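Local coordinates for protein tRNA-splicing endonuclease (PDB 2CV8) that probably cleaves precursor tRNA at both splice sites to release the intron, leaving 2',3'-cyclic phosphate and 5'-hydroxyl ends, at residues 54-58 with 72-77. Sequence-based numbering, arbitrary orientation.
Sequences VYLVK and DFERLY
V54 and F73 meet at about a right angle, with CG1 of V54 set obliquely against F73 CE1. The F73 ring gets there because its CG lies anti to the backbone N (chi1 -176°), which carries the ring across to helix 50-58. K58 runs beside the ring and points the same way; its CB lies 3.5 Å from F73 CE1. The edge of the ring also faces V54 O, which is 3.6 Å from F73 CD1. The other branch of V54, CG2, packs 3.9 Å from L76 CB, and the two side chains pass in opposite directions. V54 CG1 also reaches the edge of the Y77 ring. V57 points at helix 73-83. Its CG1 rests by the backbone N of F73, and its CG2 is 3.6 Å from L76 CD1. With F73 cut back to an alanine, V54 CG1 and the K58 methylenes would probably lose their aromatic partner. No hydrogen bond joins the segments. D72 N-caps helix 73-83, its OD2 accepting from R75 N at 3.2 Å. The short helical segments run nearly antiparallel (171°), their axes 9.7 Å apart. This is apolar helix-to-helix packing in the N-terminal domain, away from the predicted active-site residues. The antiparallel hairpin of strands 63-66 and 69-71 connects the two helices. I64 of strand 63-66 touches V57 and L76, while helix 87-99 packs on K58 and F73 through Y91.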
loop_
_atom_site.group_PDB
_atom_site.type_symbol
_atom_site.label_atom_id
_atom_site.label_comp_id
_atom_site.label_asym_id
_atom_site.label_seq_id
_atom_site.Cartn_x
_atom_site.Cartn_y
_atom_site.Cartn_z
ATOM N N VAL B 54 -3.273 -14.635 -23.868
ATOM C CA VAL B 54 -4.645 -14.905 -23.484
ATOM C C VAL B 54 -5.497 -13.671 -23.781
ATOM O O VAL B 54 -6.634 -13.789 -24.238
ATOM C CB VAL B 54 -4.738 -15.301 -21.970
ATOM C CG1 VAL B 54 -6.197 -15.429 -21.533
ATOM C CG2 VAL B 54 -4.027 -16.630 -21.741
ATOM N N TYR B 55 -4.943 -12.484 -23.536
ATOM C CA TYR B 55 -5.678 -11.251 -23.803
ATOM C C TYR B 55 -5.971 -11.122 -25.296
ATOM O O TYR B 55 -7.131 -10.955 -25.696
ATOM C CB TYR B 55 -4.883 -10.024 -23.345
ATOM C CG TYR B 55 -5.632 -8.725 -23.562
ATOM C CD1 TYR B 55 -6.866 -8.507 -22.952
ATOM C CD2 TYR B 55 -5.133 -7.736 -24.410
ATOM C CE1 TYR B 55 -7.589 -7.342 -23.180
ATOM C CE2 TYR B 55 -5.853 -6.563 -24.648
ATOM C CZ TYR B 55 -7.083 -6.380 -24.026
ATOM O OH TYR B 55 -7.816 -5.244 -24.248
ATOM N N LEU B 56 -4.915 -11.202 -26.112
ATOM C CA LEU B 56 -5.050 -11.094 -27.560
ATOM C C LEU B 56 -6.015 -12.123 -28.147
ATOM O O LEU B 56 -6.785 -11.817 -29.067
ATOM C CB LEU B 56 -3.682 -11.221 -28.228
ATOM C CG LEU B 56 -2.732 -10.060 -27.921
ATOM C CD1 LEU B 56 -1.401 -10.282 -28.635
ATOM C CD2 LEU B 56 -3.368 -8.740 -28.357
ATOM N N VAL B 57 -5.971 -13.344 -27.630
ATOM C CA VAL B 57 -6.881 -14.369 -28.112
ATOM C C VAL B 57 -8.309 -13.901 -27.839
ATOM O O VAL B 57 -9.152 -13.886 -28.735
ATOM C CB VAL B 57 -6.648 -15.708 -27.397
ATOM C CG1 VAL B 57 -7.867 -16.602 -27.574
ATOM C CG2 VAL B 57 -5.393 -16.384 -27.949
ATOM N N LYS B 58 -8.569 -13.514 -26.595
ATOM C CA LYS B 58 -9.885 -13.043 -26.197
ATOM C C LYS B 58 -10.312 -11.856 -27.053
ATOM O O LYS B 58 -11.500 -11.654 -27.294
ATOM C CB LYS B 58 -9.867 -12.634 -24.725
ATOM C CG LYS B 58 -11.185 -12.114 -24.184
ATOM C CD LYS B 58 -10.939 -11.313 -22.912
ATOM C CE LYS B 58 -12.217 -10.705 -22.350
ATOM N NZ LYS B 58 -13.092 -11.720 -21.705
ATOM N N ASP B 72 -8.064 -22.547 -27.294
ATOM C CA ASP B 72 -8.921 -21.367 -27.252
ATOM C C ASP B 72 -8.738 -20.663 -25.919
ATOM O O ASP B 72 -7.910 -21.072 -25.106
ATOM C CB ASP B 72 -10.394 -21.742 -27.451
ATOM C CG ASP B 72 -10.907 -22.700 -26.400
ATOM O OD1 ASP B 72 -12.134 -22.917 -26.365
ATOM O OD2 ASP B 72 -10.095 -23.240 -25.615
ATOM N N PHE B 73 -9.513 -19.607 -25.698
ATOM C CA PHE B 73 -9.427 -18.830 -24.459
ATOM C C PHE B 73 -9.556 -19.647 -23.167
ATOM O O PHE B 73 -8.735 -19.513 -22.266
ATOM C CB PHE B 73 -10.490 -17.733 -24.459
ATOM C CG PHE B 73 -10.414 -16.821 -23.273
ATOM C CD1 PHE B 73 -9.499 -15.782 -23.242
ATOM C CD2 PHE B 73 -11.255 -17.009 -22.180
ATOM C CE1 PHE B 73 -9.422 -14.940 -22.137
ATOM C CE2 PHE B 73 -11.187 -16.176 -21.073
ATOM C CZ PHE B 73 -10.270 -15.140 -21.049
ATOM N N GLU B 74 -10.593 -20.477 -23.076
ATOM C CA GLU B 74 -10.828 -21.296 -21.893
ATOM C C GLU B 74 -9.616 -22.157 -21.573
ATOM O O GLU B 74 -9.200 -22.250 -20.421
ATOM C CB GLU B 74 -12.049 -22.201 -22.097
ATOM C CG GLU B 74 -13.390 -21.477 -22.240
ATOM C CD GLU B 74 -13.482 -20.614 -23.492
ATOM O OE1 GLU B 74 -12.835 -19.549 -23.536
ATOM O OE2 GLU B 74 -14.202 -20.998 -24.436
ATOM N N ARG B 75 -9.050 -22.790 -22.594
ATOM C CA ARG B 75 -7.887 -23.651 -22.393
ATOM C C ARG B 75 -6.625 -22.868 -22.060
ATOM O O ARG B 75 -5.873 -23.244 -21.160
ATOM C CB ARG B 75 -7.656 -24.530 -23.630
ATOM C CG ARG B 75 -8.383 -25.873 -23.577
ATOM C CD ARG B 75 -7.620 -26.874 -22.716
ATOM N NE ARG B 75 -6.369 -27.272 -23.357
ATOM C CZ ARG B 75 -5.395 -27.947 -22.756
ATOM N NH1 ARG B 75 -5.516 -28.309 -21.485
ATOM N NH2 ARG B 75 -4.294 -28.256 -23.425
ATOM N N LEU B 76 -6.393 -21.781 -22.787
ATOM C CA LEU B 76 -5.221 -20.961 -22.545
ATOM C C LEU B 76 -5.277 -20.375 -21.153
ATOM O O LEU B 76 -4.290 -20.407 -20.425
ATOM C CB LEU B 76 -5.122 -19.843 -23.575
ATOM C CG LEU B 76 -4.238 -20.186 -24.767
ATOM C CD1 LEU B 76 -4.344 -19.103 -25.825
ATOM C CD2 LEU B 76 -2.804 -20.335 -24.281
ATOM N N TYR B 77 -6.431 -19.836 -20.780
ATOM C CA TYR B 77 -6.582 -19.260 -19.451
ATOM C C TYR B 77 -6.214 -20.324 -18.417
ATOM O O TYR B 77 -5.413 -20.086 -17.513
ATOM C CB TYR B 77 -8.021 -18.804 -19.213
ATOM C CG TYR B 77 -8.196 -18.008 -17.938
ATOM C CD1 TYR B 77 -8.012 -16.627 -17.923
ATOM C CD2 TYR B 77 -8.520 -18.641 -16.740
ATOM C CE1 TYR B 77 -8.146 -15.900 -16.745
ATOM C CE2 TYR B 77 -8.653 -17.925 -15.557
ATOM C CZ TYR B 77 -8.466 -16.556 -15.564
ATOM O OH TYR B 77 -8.577 -15.848 -14.385
#